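Local coordinates for protein Rubredoxin\:oxygen oxidoreductase (Desulfovibrio gigas, PDB 1E5D) that reduces dioxygen to water with four electrons, using a diiron centre in a beta-lactamase-like domain and FMN in a flavodoxin-like domain, at residues P251-W263 with F277-K290. Sequence-based numbering, arbitrary orientation.
Sequences PTNKVVIFYDSMW and FRDEGCTVKLMWCK. With FMN (flavin mononucleotide), chain C.
Val255 and Ile257 meet Phe277, Val284 and Leu286 in the first beta-alpha-beta unit of the flavodoxin-like domain, where strand 254-259 runs parallel to the outermost strand 283-288 after the crossover through helix 265-279. Backbone hydrogen bonds join the strands from Asn253 to Cys289; the straightest, Met287 N to Ile257 O, is 2.7 Å long, whereas Tyr259 N to Met287 O is weak.

Packing is tightest beneath the crossover helix. Val255 places CG1 anti to its own backbone N (chi1 180°), which sets this methyl over the centre of the Phe277 ring, 3.9 Å from the centroid, while CG2 leans on Phe277 CD1 and Cys282 CB. Ile257 splits its branches: CD1 reaches Val284 CG1, and CG2 lies 3.5 Å from Leu286 CD1. Across the sheet, Phe258 turns its ring to helix 320-331, with Cys289 SG oblique to it.

The start of the opposite face is looser: Thr283 is exposed, and Lys254 and Lys285, both partly so, touch only through aliphatic carbons, CE to CG at 3.9 Å; the Lys254 ammonium turns away to Asp303 and Glu300.

Beyond the strands, segment 251-263 continues into the loop that binds the FMN phosphate, where Ser261 OG hydrogen-bonds FMN O1P at 2.7 Å and the backbone N atoms of Met262 and Trp263 hydrogen-bond O2P. Just before it, the Tyr259 ring and the five-membered ring of Trp288 lie nearly parallel, at 19°, but barely overlap. Asp260 OD1 gathers three donors: Ser261 N, Lys290 NZ in a salt bridge (NZ also hydrogen-bonds Gly25 O of the second subunit), and Trp288 NE1, which approaches from above the carboxylate plane at 3.0 Å.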
loop_
_atom_site.group_PDB
_atom_site.type_symbol
_atom_site.label_atom_id
_atom_site.label_comp_id
_atom_site.label_asym_id
_atom_site.label_seq_id
_atom_site.Cartn_x
_atom_site.Cartn_y
_atom_site.Cartn_z
ATOM N N PRO A 251 -11.637 0.719 25.132
ATOM C CA PRO A 251 -10.606 -0.308 25.086
ATOM C C PRO A 251 -11.104 -1.678 25.534
ATOM O O PRO A 251 -12.037 -1.810 26.310
ATOM C CB PRO A 251 -9.576 0.172 26.107
ATOM C CG PRO A 251 -9.794 1.642 26.219
ATOM C CD PRO A 251 -11.255 1.872 25.965
ATOM N N THR A 252 -10.436 -2.699 25.026
ATOM C CA THR A 252 -10.513 -4.064 25.489
ATOM C C THR A 252 -9.088 -4.606 25.629
ATOM O O THR A 252 -8.114 -3.932 25.282
ATOM C CB THR A 252 -11.308 -4.973 24.544
ATOM O OG1 THR A 252 -10.627 -5.012 23.284
ATOM C CG2 THR A 252 -12.692 -4.417 24.276
ATOM N N ASN A 253 -8.975 -5.823 26.131
ATOM C CA ASN A 253 -7.716 -6.504 26.375
ATOM C C ASN A 253 -7.105 -7.065 25.099
ATOM O O ASN A 253 -6.312 -8.002 25.134
ATOM C CB ASN A 253 -7.960 -7.654 27.361
ATOM C CG ASN A 253 -6.778 -7.902 28.272
ATOM O OD1 ASN A 253 -5.903 -7.048 28.399
ATOM N ND2 ASN A 253 -6.769 -9.075 28.894
ATOM N N LYS A 254 -7.481 -6.501 23.963
ATOM C CA LYS A 254 -7.048 -6.959 22.652
ATOM C C LYS A 254 -5.879 -6.126 22.141
ATOM O O LYS A 254 -5.879 -4.897 22.160
ATOM C CB LYS A 254 -8.220 -6.894 21.680
ATOM C CG LYS A 254 -7.968 -7.523 20.320
ATOM C CD LYS A 254 -9.267 -7.598 19.537
ATOM C CE LYS A 254 -9.055 -7.394 18.051
ATOM N NZ LYS A 254 -10.337 -7.042 17.379
ATOM N N VAL A 255 -4.861 -6.849 21.681
ATOM C CA VAL A 255 -3.689 -6.192 21.112
ATOM C C VAL A 255 -3.577 -6.612 19.649
ATOM O O VAL A 255 -3.602 -7.790 19.308
ATOM C CB VAL A 255 -2.412 -6.523 21.897
ATOM C CG1 VAL A 255 -1.193 -5.840 21.296
ATOM C CG2 VAL A 255 -2.541 -6.115 23.359
ATOM N N VAL A 256 -3.482 -5.630 18.770
ATOM C CA VAL A 256 -3.267 -5.790 17.354
ATOM C C VAL A 256 -1.828 -5.380 17.046
ATOM O O VAL A 256 -1.424 -4.235 17.247
ATOM C CB VAL A 256 -4.198 -4.916 16.497
ATOM C CG1 VAL A 256 -3.707 -4.904 15.049
ATOM C CG2 VAL A 256 -5.634 -5.389 16.580
ATOM N N ILE A 257 -1.058 -6.336 16.562
ATOM C CA ILE A 257 0.298 -6.082 16.110
ATOM C C ILE A 257 0.340 -6.130 14.588
ATOM O O ILE A 257 -0.018 -7.134 13.965
ATOM C CB ILE A 257 1.275 -7.119 16.682
ATOM C CG1 ILE A 257 1.340 -7.150 18.209
ATOM C CG2 ILE A 257 2.655 -6.925 16.076
ATOM C CD1 ILE A 257 1.893 -8.447 18.768
ATOM N N PHE A 258 0.763 -5.051 13.935
ATOM C CA PHE A 258 0.880 -5.149 12.475
ATOM C C PHE A 258 2.267 -4.642 12.100
ATOM O O PHE A 258 2.827 -3.731 12.691
ATOM C CB PHE A 258 -0.243 -4.435 11.765
ATOM C CG PHE A 258 -0.260 -2.936 11.625
ATOM C CD1 PHE A 258 0.419 -2.312 10.592
ATOM C CD2 PHE A 258 -0.958 -2.131 12.502
ATOM C CE1 PHE A 258 0.405 -0.944 10.415
ATOM C CE2 PHE A 258 -0.978 -0.756 12.338
ATOM C CZ PHE A 258 -0.295 -0.147 11.295
ATOM N N TYR A 259 2.823 -5.304 11.099
ATOM C CA TYR A 259 4.198 -5.113 10.697
ATOM C C TYR A 259 4.318 -5.473 9.221
ATOM O O TYR A 259 3.426 -6.102 8.656
ATOM C CB TYR A 259 5.134 -6.012 11.539
ATOM C CG TYR A 259 5.093 -7.435 11.002
ATOM C CD1 TYR A 259 3.976 -8.230 11.239
ATOM C CD2 TYR A 259 6.139 -7.987 10.265
ATOM C CE1 TYR A 259 3.905 -9.531 10.762
ATOM C CE2 TYR A 259 6.072 -9.277 9.777
ATOM C CZ TYR A 259 4.949 -10.050 10.029
ATOM O OH TYR A 259 4.911 -11.333 9.539
ATOM N N ASP A 260 5.461 -5.123 8.661
ATOM C CA ASP A 260 5.958 -5.687 7.419
ATOM C C ASP A 260 7.452 -5.923 7.615
ATOM O O ASP A 260 8.043 -5.463 8.595
ATOM C CB ASP A 260 5.664 -4.804 6.222
ATOM C CG ASP A 260 5.699 -5.578 4.918
ATOM O OD1 ASP A 260 6.025 -6.785 4.954
ATOM O OD2 ASP A 260 5.416 -4.987 3.863
ATOM N N SER A 261 8.066 -6.666 6.706
ATOM C CA SER A 261 9.459 -7.064 6.919
ATOM C C SER A 261 10.068 -7.555 5.619
ATOM O O SER A 261 9.345 -8.051 4.749
ATOM C CB SER A 261 9.498 -8.152 7.984
ATOM O OG SER A 261 10.829 -8.571 8.231
ATOM N N MET A 262 11.380 -7.425 5.455
ATOM C CA MET A 262 11.977 -7.979 4.237
ATOM C C MET A 262 12.702 -9.280 4.559
ATOM O O MET A 262 12.510 -10.258 3.842
ATOM C CB MET A 262 12.928 -6.990 3.557
ATOM C CG MET A 262 12.288 -5.627 3.345
ATOM S SD MET A 262 13.465 -4.332 2.931
ATOM C CE MET A 262 13.973 -3.809 4.575
ATOM N N TRP A 263 13.505 -9.275 5.611
ATOM C CA TRP A 263 14.350 -10.422 5.950
ATOM C C TRP A 263 13.966 -11.062 7.276
ATOM O O TRP A 263 14.731 -11.782 7.910
ATOM C CB TRP A 263 15.837 -10.007 5.942
ATOM C CG TRP A 263 16.270 -9.810 4.512
ATOM C CD1 TRP A 263 16.482 -8.629 3.858
ATOM C CD2 TRP A 263 16.530 -10.857 3.570
ATOM N NE1 TRP A 263 16.865 -8.888 2.555
ATOM C CE2 TRP A 263 16.901 -10.243 2.356
ATOM C CE3 TRP A 263 16.484 -12.253 3.638
ATOM C CZ2 TRP A 263 17.226 -10.977 1.215
ATOM C CZ3 TRP A 263 16.808 -12.975 2.507
ATOM C CH2 TRP A 263 17.174 -12.340 1.313
ATOM N N PHE A 277 2.444 -10.798 24.914
ATOM C CA PHE A 277 1.162 -10.162 25.223
ATOM C C PHE A 277 0.173 -11.221 25.691
ATOM O O PHE A 277 -0.620 -11.019 26.613
ATOM C CB PHE A 277 0.628 -9.392 24.022
ATOM C CG PHE A 277 1.148 -7.967 23.925
ATOM C CD1 PHE A 277 0.845 -7.038 24.908
ATOM C CD2 PHE A 277 1.931 -7.572 22.851
ATOM C CE1 PHE A 277 1.312 -5.736 24.819
ATOM C CE2 PHE A 277 2.401 -6.276 22.761
ATOM C CZ PHE A 277 2.093 -5.355 23.746
ATOM N N ARG A 278 0.243 -12.371 25.018
ATOM C CA ARG A 278 -0.638 -13.470 25.440
ATOM C C ARG A 278 -0.343 -13.783 26.909
ATOM O O ARG A 278 -1.264 -13.876 27.723
ATOM C CB ARG A 278 -0.465 -14.671 24.525
ATOM C CG ARG A 278 -1.077 -15.979 24.978
ATOM C CD ARG A 278 -0.414 -17.178 24.309
ATOM N NE ARG A 278 1.007 -17.244 24.648
ATOM C CZ ARG A 278 1.616 -18.169 25.373
ATOM N NH1 ARG A 278 0.943 -19.189 25.889
ATOM N NH2 ARG A 278 2.926 -18.082 25.590
ATOM N N ASP A 279 0.948 -13.901 27.208
ATOM C CA ASP A 279 1.430 -14.196 28.551
ATOM C C ASP A 279 0.843 -13.236 29.582
ATOM O O ASP A 279 0.520 -13.648 30.692
ATOM C CB ASP A 279 2.953 -14.127 28.616
ATOM C CG ASP A 279 3.609 -15.487 28.513
ATOM O OD1 ASP A 279 2.979 -16.495 28.895
ATOM O OD2 ASP A 279 4.766 -15.545 28.045
ATOM N N GLU A 280 0.708 -11.979 29.182
ATOM C CA GLU A 280 0.094 -10.955 30.010
ATOM C C GLU A 280 -1.424 -11.050 30.005
ATOM O O GLU A 280 -2.122 -10.149 30.469
ATOM C CB GLU A 280 0.523 -9.565 29.527
ATOM C CG GLU A 280 2.027 -9.337 29.629
ATOM C CD GLU A 280 2.559 -9.542 31.037
ATOM O OE1 GLU A 280 2.048 -8.865 31.955
ATOM O OE2 GLU A 280 3.472 -10.378 31.211
ATOM N N GLY A 281 -1.956 -12.142 29.458
ATOM C CA GLY A 281 -3.393 -12.306 29.373
ATOM C C GLY A 281 -4.088 -11.400 28.377
ATOM O O GLY A 281 -5.248 -11.027 28.551
ATOM N N CYS A 282 -3.402 -11.024 27.299
ATOM C CA CYS A 282 -4.089 -10.279 26.250
ATOM C C CYS A 282 -4.529 -11.200 25.128
ATOM O O CYS A 282 -3.973 -12.281 24.949
ATOM C CB CYS A 282 -3.182 -9.203 25.660
ATOM S SG CYS A 282 -2.611 -8.006 26.883
ATOM N N THR A 283 -5.526 -10.786 24.355
ATOM C CA THR A 283 -5.832 -11.461 23.103
ATOM C C THR A 283 -4.988 -10.773 22.027
ATOM O O THR A 283 -4.912 -9.538 22.010
ATOM C CB THR A 283 -7.285 -11.402 22.619
ATOM O OG1 THR A 283 -8.224 -11.368 23.691
ATOM C CG2 THR A 283 -7.570 -12.671 21.813
ATOM N N VAL A 284 -4.363 -11.548 21.150
ATOM C CA VAL A 284 -3.498 -10.899 20.170
ATOM C C VAL A 284 -3.947 -11.158 18.742
ATOM O O VAL A 284 -4.288 -12.264 18.334
ATOM C CB VAL A 284 -2.046 -11.384 20.336
ATOM C CG1 VAL A 284 -1.131 -10.746 19.305
ATOM C CG2 VAL A 284 -1.574 -11.085 21.756
ATOM N N LYS A 285 -3.937 -10.085 17.959
ATOM C CA LYS A 285 -4.008 -10.207 16.514
ATOM C C LYS A 285 -2.646 -9.761 15.955
ATOM O O LYS A 285 -2.322 -8.580 16.063
ATOM C CB LYS A 285 -5.142 -9.398 15.902
ATOM C CG LYS A 285 -6.529 -9.781 16.392
ATOM C CD LYS A 285 -7.036 -11.050 15.731
ATOM C CE LYS A 285 -7.520 -12.058 16.758
ATOM N NZ LYS A 285 -7.009 -13.435 16.493
ATOM N N LEU A 286 -1.922 -10.722 15.403
ATOM C CA LEU A 286 -0.671 -10.526 14.694
ATOM C C LEU A 286 -0.911 -10.464 13.189
ATOM O O LEU A 286 -1.164 -11.484 12.548
ATOM C CB LEU A 286 0.318 -11.654 15.020
ATOM C CG LEU A 286 1.710 -11.523 14.398
ATOM C CD1 LEU A 286 2.227 -10.102 14.566
ATOM C CD2 LEU A 286 2.686 -12.506 15.013
ATOM N N MET A 287 -0.839 -9.280 12.590
ATOM C CA MET A 287 -1.208 -9.133 11.187
ATOM C C MET A 287 -0.092 -8.585 10.306
ATOM O O MET A 287 0.408 -7.485 10.513
ATOM C CB MET A 287 -2.447 -8.217 11.094
ATOM C CG MET A 287 -3.510 -8.623 12.110
ATOM S SD MET A 287 -4.959 -7.545 12.093
ATOM C CE MET A 287 -5.822 -8.232 10.684
ATOM N N TRP A 288 0.285 -9.361 9.303
ATOM C CA TRP A 288 1.245 -9.019 8.270
ATOM C C TRP A 288 0.625 -8.149 7.187
ATOM O O TRP A 288 -0.357 -8.542 6.558
ATOM C CB TRP A 288 1.773 -10.319 7.664
ATOM C CG TRP A 288 2.908 -10.173 6.708
ATOM C CD1 TRP A 288 3.815 -9.159 6.689
ATOM C CD2 TRP A 288 3.270 -11.052 5.640
ATOM N NE1 TRP A 288 4.717 -9.354 5.672
ATOM C CE2 TRP A 288 4.408 -10.508 5.015
ATOM C CE3 TRP A 288 2.753 -12.251 5.141
ATOM C CZ2 TRP A 288 5.040 -11.108 3.921
ATOM C CZ3 TRP A 288 3.378 -12.847 4.060
ATOM C CH2 TRP A 288 4.511 -12.280 3.456
ATOM N N CYS A 289 1.165 -6.963 6.936
ATOM C CA CYS A 289 0.604 -6.091 5.913
ATOM C C CYS A 289 0.620 -6.702 4.522
ATOM O O CYS A 289 -0.128 -6.294 3.637
ATOM C CB CYS A 289 1.374 -4.760 5.843
ATOM S SG CYS A 289 1.107 -3.722 7.288
ATOM N N LYS A 290 1.480 -7.686 4.272
ATOM C CA LYS A 290 1.472 -8.251 2.919
ATOM C C LYS A 290 0.319 -9.236 2.754
ATOM O O LYS A 290 -0.015 -9.560 1.616
ATOM C CB LYS A 290 2.798 -8.935 2.616
ATOM C CG LYS A 290 3.625 -8.316 1.513
ATOM C CD LYS A 290 4.712 -7.407 2.039
ATOM C CE LYS A 290 5.993 -7.558 1.232
ATOM N NZ LYS A 290 7.179 -7.517 2.138
HETATM N N1 FMN C . 18.731 0.063 7.199
HETATM C C2 FMN C . 18.954 1.312 7.582
HETATM O O2 FMN C . 19.493 1.585 8.621
HETATM N N3 FMN C . 18.554 2.418 6.784
HETATM C C4 FMN C . 18.275 2.241 5.441
HETATM O O4 FMN C . 17.910 3.215 4.809
HETATM C C4A FMN C . 18.076 0.869 4.998
HETATM N N5 FMN C . 17.450 0.612 3.828
HETATM C C5A FMN C . 17.587 -0.666 3.339
HETATM C C6 FMN C . 17.054 -0.935 2.052
HETATM C C7 FMN C . 16.916 -2.223 1.595
HETATM C C7M FMN C . 16.085 -2.492 0.369
HETATM C C8 FMN C . 17.282 -3.334 2.452
HETATM C C8M FMN C . 17.349 -4.734 1.886
HETATM C C9 FMN C . 17.991 -3.066 3.633
HETATM C C9A FMN C . 17.950 -1.772 4.156
HETATM N N10 FMN C . 18.287 -1.467 5.511
HETATM C C10 FMN C . 18.421 -0.208 5.914
HETATM C "C1'" FMN C . 18.722 -2.597 6.366
HETATM C "C2'" FMN C . 17.501 -3.323 6.987
HETATM O "O2'" FMN C . 16.761 -2.425 7.804
HETATM C "C3'" FMN C . 18.087 -4.444 7.831
HETATM O "O3'" FMN C . 18.445 -5.481 6.921
HETATM C "C4'" FMN C . 17.056 -4.989 8.823
HETATM O "O4'" FMN C . 17.631 -6.065 9.581
HETATM C "C5'" FMN C . 15.865 -5.460 8.017
HETATM O "O5'" FMN C . 14.788 -6.050 8.997
HETATM P P FMN C . 13.797 -7.110 8.531
HETATM O O1P FMN C . 12.624 -7.048 9.512
HETATM O O2P FMN C . 13.462 -6.968 7.186
HETATM O O3P FMN C . 14.414 -8.428 8.642
#